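Local coordinates for protein B-agarase (Agarivorans gilvus, PDB 5Z6P) that is an agarase of glycoside hydrolase family 50 that breaks down agar polysaccharide, probably by cleaving beta-galactosidic linkages, at residues S489-K492 against N493-K496; S596-F599 against R600-Q604; E358-R361 against A362-Q365. All blocks are in the same frame, centred on the assembly; numbering follows the deposited sequence.

In the fold
Following the chain from the N terminus, interaction 3 comes first, where helix 353-361 gives way to the loop leading to strand 378-384; then interaction 1, the last turns of helix 478-495; then interaction 2, inside helix 581-609. Each joins neighbouring residues of one continuous stretch, so none closes a long loop, and the three follow in series without nesting or crossing. Interactions 1 and 2 have centres about 19 Å apart, and their helices touch through the side chains of Val601 and Val602 on Phe480. Interaction 3 has its centre about 48 Å from that of interaction 2, on the opposite side of the chain's centre, and adjoins strand 315-325.

Interaction 1 (S489-K492 against N493-K496)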
# COMPACT_ATOMS: atom_id res chain seq x y z
N SER A 489 -10.22 11.37 -22.50
CA SER A 489 -10.14 12.71 -23.06
C SER A 489 -9.36 13.64 -22.13
O SER A 489 -8.62 14.49 -22.60
CB SER A 489 -11.53 13.28 -23.34
OG SER A 489 -12.20 12.49 -24.30
N GLN A 490 -9.52 13.47 -20.83
CA GLN A 490 -8.81 14.34 -19.88
C GLN A 490 -7.32 14.02 -19.80
O GLN A 490 -6.50 14.92 -19.71
CB GLN A 490 -9.43 14.24 -18.50
CG GLN A 490 -8.78 15.16 -17.49
CD GLN A 490 -9.16 14.83 -16.06
OE1 GLN A 490 -8.31 14.50 -15.24
NE2 GLN A 490 -10.45 14.92 -15.76
N VAL A 491 -6.97 12.73 -19.86
CA VAL A 491 -5.56 12.32 -19.93
C VAL A 491 -4.91 12.86 -21.21
O VAL A 491 -3.77 13.30 -21.19
CB VAL A 491 -5.39 10.78 -19.87
CG1 VAL A 491 -3.93 10.38 -20.12
CG2 VAL A 491 -5.83 10.25 -18.52
N LYS A 492 -5.65 12.84 -22.31
CA LYS A 492 -5.11 13.33 -23.57
C LYS A 492 -4.87 14.83 -23.50
O LYS A 492 -3.87 15.32 -23.98
CB LYS A 492 -6.04 13.00 -24.73
CG LYS A 492 -5.49 13.46 -26.07
CD LYS A 492 -6.49 13.21 -27.16
CE LYS A 492 -5.96 13.68 -28.52
NZ LYS A 492 -4.95 12.78 -29.10
N ASN A 493 -5.82 15.55 -22.91
CA ASN A 493 -5.68 16.98 -22.70
C ASN A 493 -4.49 17.31 -21.78
O ASN A 493 -3.87 18.35 -21.90
CB ASN A 493 -6.98 17.55 -22.13
CG ASN A 493 -7.07 19.05 -22.28
OD1 ASN A 493 -6.59 19.61 -23.25
ND2 ASN A 493 -7.71 19.70 -21.32
N GLU A 494 -4.18 16.39 -20.87
CA GLU A 494 -3.07 16.59 -19.95
C GLU A 494 -1.73 16.30 -20.62
O GLU A 494 -0.79 17.05 -20.48
CB GLU A 494 -3.21 15.71 -18.71
CG GLU A 494 -4.17 16.21 -17.66
CD GLU A 494 -4.53 15.12 -16.65
OE1 GLU A 494 -4.08 13.96 -16.81
OE2 GLU A 494 -5.28 15.40 -15.71
N ILE A 495 -1.64 15.19 -21.35
CA ILE A 495 -0.33 14.76 -21.80
C ILE A 495 -0.05 15.28 -23.20
O ILE A 495 1.09 15.22 -23.68
CB ILE A 495 -0.16 13.21 -21.74
CG1 ILE A 495 -1.01 12.50 -22.81
CG2 ILE A 495 -0.41 12.68 -20.31
CD1 ILE A 495 -0.47 11.14 -23.19
N LYS A 496 -1.08 15.79 -23.86
CA LYS A 496 -0.95 16.37 -25.20
C LYS A 496 -0.10 15.50 -26.14
O LYS A 496 0.78 16.01 -26.82
CB LYS A 496 -0.35 17.77 -25.09
CG LYS A 496 -1.22 18.72 -24.26
CD LYS A 496 -0.63 20.12 -24.14
CE LYS A 496 -1.53 21.04 -23.30
NZ LYS A 496 -1.73 20.51 -21.91
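Ile495 and Val491 meet one helical turn apart: the N-H of Ile495 bonds to Val491 O at 2.9 Å, and Ile495 CG1 lies 3.3 Å from that same Val491 O. The first torsion (chi1 70°) explains the second contact, because it sets CG1 between the backbone N and the carbonyl carbon and leaves CG2 to meet Val491 CG1 at 4.2 Å. Val491 O also receives a weak bond from Glu494 N, whose stronger partner is Gln490 O at 3.0 Å. The Glu494 side chain, extended beyond CG, crosses Gln490 at an angle, with Glu494 CG 3.4 Å from Gln490 O. The i to i+4 bonds belong to the last turn of helix 478-495, which ends at Lys496, where phi turns positive (45°) while the backbone N still reaches Lys492 O at 2.8 Å. The Lys496 side chain then curls back, bent at its last torsion, and NZ donates to Asn493 O at 3.0 Å, arriving nearly end-on to the carbonyl (C=O...N angle 165°), so Lys496 bonds to the final turn through both its backbone N and its ammonium. In the second shell, Val491 and Ile495 pack on Ala451 of strand 449-453, with Tyr442 and His613 also against Ile495. Lys492 NZ forms a salt bridge with Asp497 and donates to Gln609 O, while Ser489 OG bonds to Ala485 O and Gln609 OE1.

Interaction 2 (S596-F599 against R600-Q604); sequences SEYF and RVVKQ
Arg600 and Glu597 run alongside each other in one direction and are joined by a two-pronged salt bridge. NE of Arg600 meets OE1 of Glu597 at 3.0 Å, and NH2 of Arg600 meets OE2 of Glu597, also at 3.0 Å. Both N-H bonds are nearly straight and both acceptors stay close to the guanidinium plane, so the arginine offers its side edge. The carboxylate is turned 36° from that plane; OE1 is approached from above the carboxylate plane, OE2 from its syn side. A bend in the arginine at chi3 (81°) and another in Glu597 at chi2 bring the two groups within bonding distance, and the paired bonds should restrain both from rotating. Val601 comes next, its CG2 lying 3.3 Å from Glu597 O and 3.8 Å from Glu597 OE2, so a methyl flanks the acid. Val602 sets CG2 over one face of the Tyr598 ring, offset toward the rim, 4.1 Å from its centroid and 17° off the normal, a CH-pi contact; its N donates to Tyr598 O at 3.1 Å. Lys603 continues the i to i+4 bonding of the helix, its N bonding to Phe599 O at 3.0 Å, and its ammonium runs on to His636 O. Around this part of helix 581-609, Val601 and Val602 pack on Phe480 of helix 478-495, Tyr598 and Phe599 both meet the Trp512 ring, Tyr598 OH bonds to Asp507, and Phe599 touches Tyr615 of strand 614-615 and Ala632 and Ala633 of helix 627-634.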
# COMPACT_ATOMS: atom_id res chain seq x y z
N SER A 596 -12.64 -9.39 -18.30
CA SER A 596 -12.14 -9.22 -19.68
C SER A 596 -12.82 -8.05 -20.39
O SER A 596 -12.17 -7.31 -21.13
CB SER A 596 -12.33 -10.51 -20.49
OG SER A 596 -11.55 -11.56 -19.97
N GLU A 597 -14.12 -7.88 -20.15
CA GLU A 597 -14.84 -6.77 -20.76
C GLU A 597 -14.44 -5.42 -20.15
O GLU A 597 -14.39 -4.44 -20.86
CB GLU A 597 -16.35 -6.95 -20.63
CG GLU A 597 -17.18 -5.92 -21.41
CD GLU A 597 -17.12 -6.10 -22.94
OE1 GLU A 597 -16.45 -7.02 -23.44
OE2 GLU A 597 -17.77 -5.32 -23.65
N TYR A 598 -14.18 -5.35 -18.85
CA TYR A 598 -13.65 -4.11 -18.29
C TYR A 598 -12.35 -3.72 -19.04
O TYR A 598 -12.20 -2.61 -19.53
CB TYR A 598 -13.37 -4.23 -16.78
CG TYR A 598 -12.50 -3.10 -16.21
CD1 TYR A 598 -13.07 -1.91 -15.77
CD2 TYR A 598 -11.12 -3.24 -16.12
CE1 TYR A 598 -12.26 -0.87 -15.25
CE2 TYR A 598 -10.32 -2.24 -15.62
CZ TYR A 598 -10.88 -1.05 -15.18
OH TYR A 598 -10.05 -0.07 -14.69
N PHE A 599 -11.42 -4.67 -19.14
CA PHE A 599 -10.14 -4.35 -19.74
C PHE A 599 -10.27 -4.07 -21.23
O PHE A 599 -9.54 -3.23 -21.75
CB PHE A 599 -9.13 -5.47 -19.46
CG PHE A 599 -8.70 -5.55 -18.01
CD1 PHE A 599 -7.94 -4.54 -17.44
CD2 PHE A 599 -9.04 -6.64 -17.23
CE1 PHE A 599 -7.54 -4.60 -16.11
CE2 PHE A 599 -8.66 -6.71 -15.89
CZ PHE A 599 -7.90 -5.68 -15.33
N ARG A 600 -11.22 -4.73 -21.90
CA ARG A 600 -11.45 -4.52 -23.33
C ARG A 600 -11.96 -3.11 -23.60
O ARG A 600 -11.47 -2.43 -24.50
CB ARG A 600 -12.45 -5.56 -23.91
CG ARG A 600 -12.62 -5.51 -25.45
CD ARG A 600 -13.67 -6.55 -26.01
NE ARG A 600 -15.02 -6.02 -25.86
CZ ARG A 600 -15.65 -5.29 -26.77
NH1 ARG A 600 -15.09 -5.03 -27.95
NH2 ARG A 600 -16.87 -4.83 -26.52
N VAL A 601 -12.93 -2.68 -22.80
CA VAL A 601 -13.54 -1.37 -23.03
C VAL A 601 -12.52 -0.25 -22.76
O VAL A 601 -12.37 0.65 -23.58
CB VAL A 601 -14.81 -1.15 -22.17
CG1 VAL A 601 -15.27 0.27 -22.27
CG2 VAL A 601 -15.94 -2.11 -22.61
N VAL A 602 -11.81 -0.35 -21.64
CA VAL A 602 -10.79 0.64 -21.32
C VAL A 602 -9.71 0.67 -22.40
O VAL A 602 -9.36 1.73 -22.88
CB VAL A 602 -10.12 0.39 -19.96
CG1 VAL A 602 -8.95 1.36 -19.75
CG2 VAL A 602 -11.14 0.51 -18.81
N LYS A 603 -9.18 -0.48 -22.80
CA LYS A 603 -8.18 -0.52 -23.88
C LYS A 603 -8.70 0.21 -25.12
O LYS A 603 -8.01 1.06 -25.69
CB LYS A 603 -7.82 -1.98 -24.23
CG LYS A 603 -6.74 -2.13 -25.28
CD LYS A 603 -6.77 -3.51 -25.91
CE LYS A 603 -5.69 -3.68 -26.98
NZ LYS A 603 -4.53 -4.52 -26.53
N GLN A 604 -9.93 -0.10 -25.52
CA GLN A 604 -10.48 0.45 -26.75
C GLN A 604 -10.59 1.97 -26.71
O GLN A 604 -10.20 2.65 -27.65
CB GLN A 604 -11.84 -0.16 -27.07
CG GLN A 604 -11.73 -1.55 -27.65
CD GLN A 604 -13.05 -2.17 -27.97
OE1 GLN A 604 -14.08 -1.75 -27.45
NE2 GLN A 604 -13.04 -3.19 -28.83

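Interaction 3 (E358-R361 against A362-Q365); sequences EVRR and AMYQ
Arg360 O accepts the N-H of Met363 at 2.9 Å, and the Tyr364 ring leans on the same oxygen with CD2 and CE2, each 3.4 Å away. The amide approaches from well above the carbonyl plane (59° out of it), as in a tight turn. One residue on, a type I beta turn spans Arg361 to Tyr364, closed by Tyr364 N to Arg361 O at 3.2 Å, and it carries the chain out of helix 353-361. One step back, Ala362 N still makes the helical i to i+4 bond to Glu358 O. Arg360 is bent at both chi2 (60°) and chi3 (63°), which swings its chain back toward the turn: CD stands 3.5 Å from Tyr364 OH, and NE lies 3.9 Å from Met363 SD. Farther out, Arg360 NH1 and Tyr364 OH both donate to Ile316 O of strand 315-325, so one carbonyl gathers the ends of both side chains; Tyr364 OH also hydrogen-bonds with Thr723 OG1. Backbone bonds of Ala362 to Gly221 and of Met363 to Ile223 tie the turn to a distant part of the chain. Arg361 uses its guanidinium edge instead: a water lying near that plane accepts from Arg361 NH1 at 3.0 Å and donates to Tyr364 O at 3.0 Å.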
# COMPACT_ATOMS: atom_id res chain seq x y z
N GLU A 358 -10.42 19.03 19.89
CA GLU A 358 -9.53 19.81 20.74
C GLU A 358 -8.21 19.09 21.04
O GLU A 358 -7.16 19.73 21.19
CB GLU A 358 -10.25 20.17 22.04
CG GLU A 358 -11.45 21.11 21.82
CD GLU A 358 -12.24 21.37 23.09
OE1 GLU A 358 -13.26 20.69 23.30
OE2 GLU A 358 -11.84 22.27 23.86
N VAL A 359 -8.25 17.77 21.13
CA VAL A 359 -7.03 17.00 21.33
C VAL A 359 -6.10 17.17 20.14
O VAL A 359 -4.90 17.37 20.30
CB VAL A 359 -7.34 15.51 21.54
CG1 VAL A 359 -6.06 14.70 21.58
CG2 VAL A 359 -8.12 15.32 22.81
N ARG A 360 -6.66 17.11 18.93
CA ARG A 360 -5.85 17.25 17.72
C ARG A 360 -5.22 18.63 17.61
O ARG A 360 -4.03 18.74 17.37
CB ARG A 360 -6.67 16.94 16.47
CG ARG A 360 -5.95 17.33 15.17
CD ARG A 360 -4.63 16.57 15.00
NE ARG A 360 -4.85 15.14 14.88
CZ ARG A 360 -5.07 14.50 13.73
NH1 ARG A 360 -5.09 15.18 12.59
NH2 ARG A 360 -5.27 13.19 13.73
N ARG A 361 -6.02 19.67 17.77
CA ARG A 361 -5.51 21.04 17.68
C ARG A 361 -4.40 21.30 18.69
O ARG A 361 -3.42 21.99 18.39
CB ARG A 361 -6.66 22.05 17.86
CG ARG A 361 -6.24 23.52 17.86
CD ARG A 361 -5.39 23.87 16.66
NE ARG A 361 -4.96 25.27 16.63
CZ ARG A 361 -3.83 25.73 17.16
NH1 ARG A 361 -3.00 24.92 17.79
NH2 ARG A 361 -3.53 27.01 17.06
N ALA A 362 -4.53 20.75 19.89
CA ALA A 362 -3.50 20.94 20.91
C ALA A 362 -2.19 20.20 20.59
O ALA A 362 -1.17 20.42 21.25
CB ALA A 362 -4.02 20.51 22.26
N MET A 363 -2.20 19.34 19.57
CA MET A 363 -0.95 18.68 19.18
C MET A 363 0.01 19.65 18.49
O MET A 363 1.22 19.44 18.50
CB MET A 363 -1.22 17.49 18.25
CG MET A 363 -1.85 16.27 18.90
SD MET A 363 -2.21 14.97 17.69
CE MET A 363 -0.57 14.38 17.32
N TYR A 364 -0.54 20.69 17.88
CA TYR A 364 0.28 21.61 17.11
C TYR A 364 0.83 22.75 17.95
O TYR A 364 0.08 23.52 18.56
CB TYR A 364 -0.51 22.17 15.91
CG TYR A 364 -1.07 21.08 15.02
CD1 TYR A 364 -0.26 20.42 14.11
CD2 TYR A 364 -2.40 20.70 15.11
CE1 TYR A 364 -0.76 19.42 13.30
CE2 TYR A 364 -2.92 19.69 14.31
CZ TYR A 364 -2.09 19.05 13.41
OH TYR A 364 -2.60 18.06 12.60
N GLN A 365 2.15 22.85 17.99
CA GLN A 365 2.83 23.97 18.62
C GLN A 365 2.62 25.26 17.82
O GLN A 365 2.55 26.34 18.39
CB GLN A 365 4.33 23.70 18.75
CG GLN A 365 4.71 22.67 19.78
CD GLN A 365 6.22 22.50 19.88
OE1 GLN A 365 6.96 22.76 18.93
NE2 GLN A 365 6.68 22.05 21.03
O HOH W 1 -0.68 26.46 18.78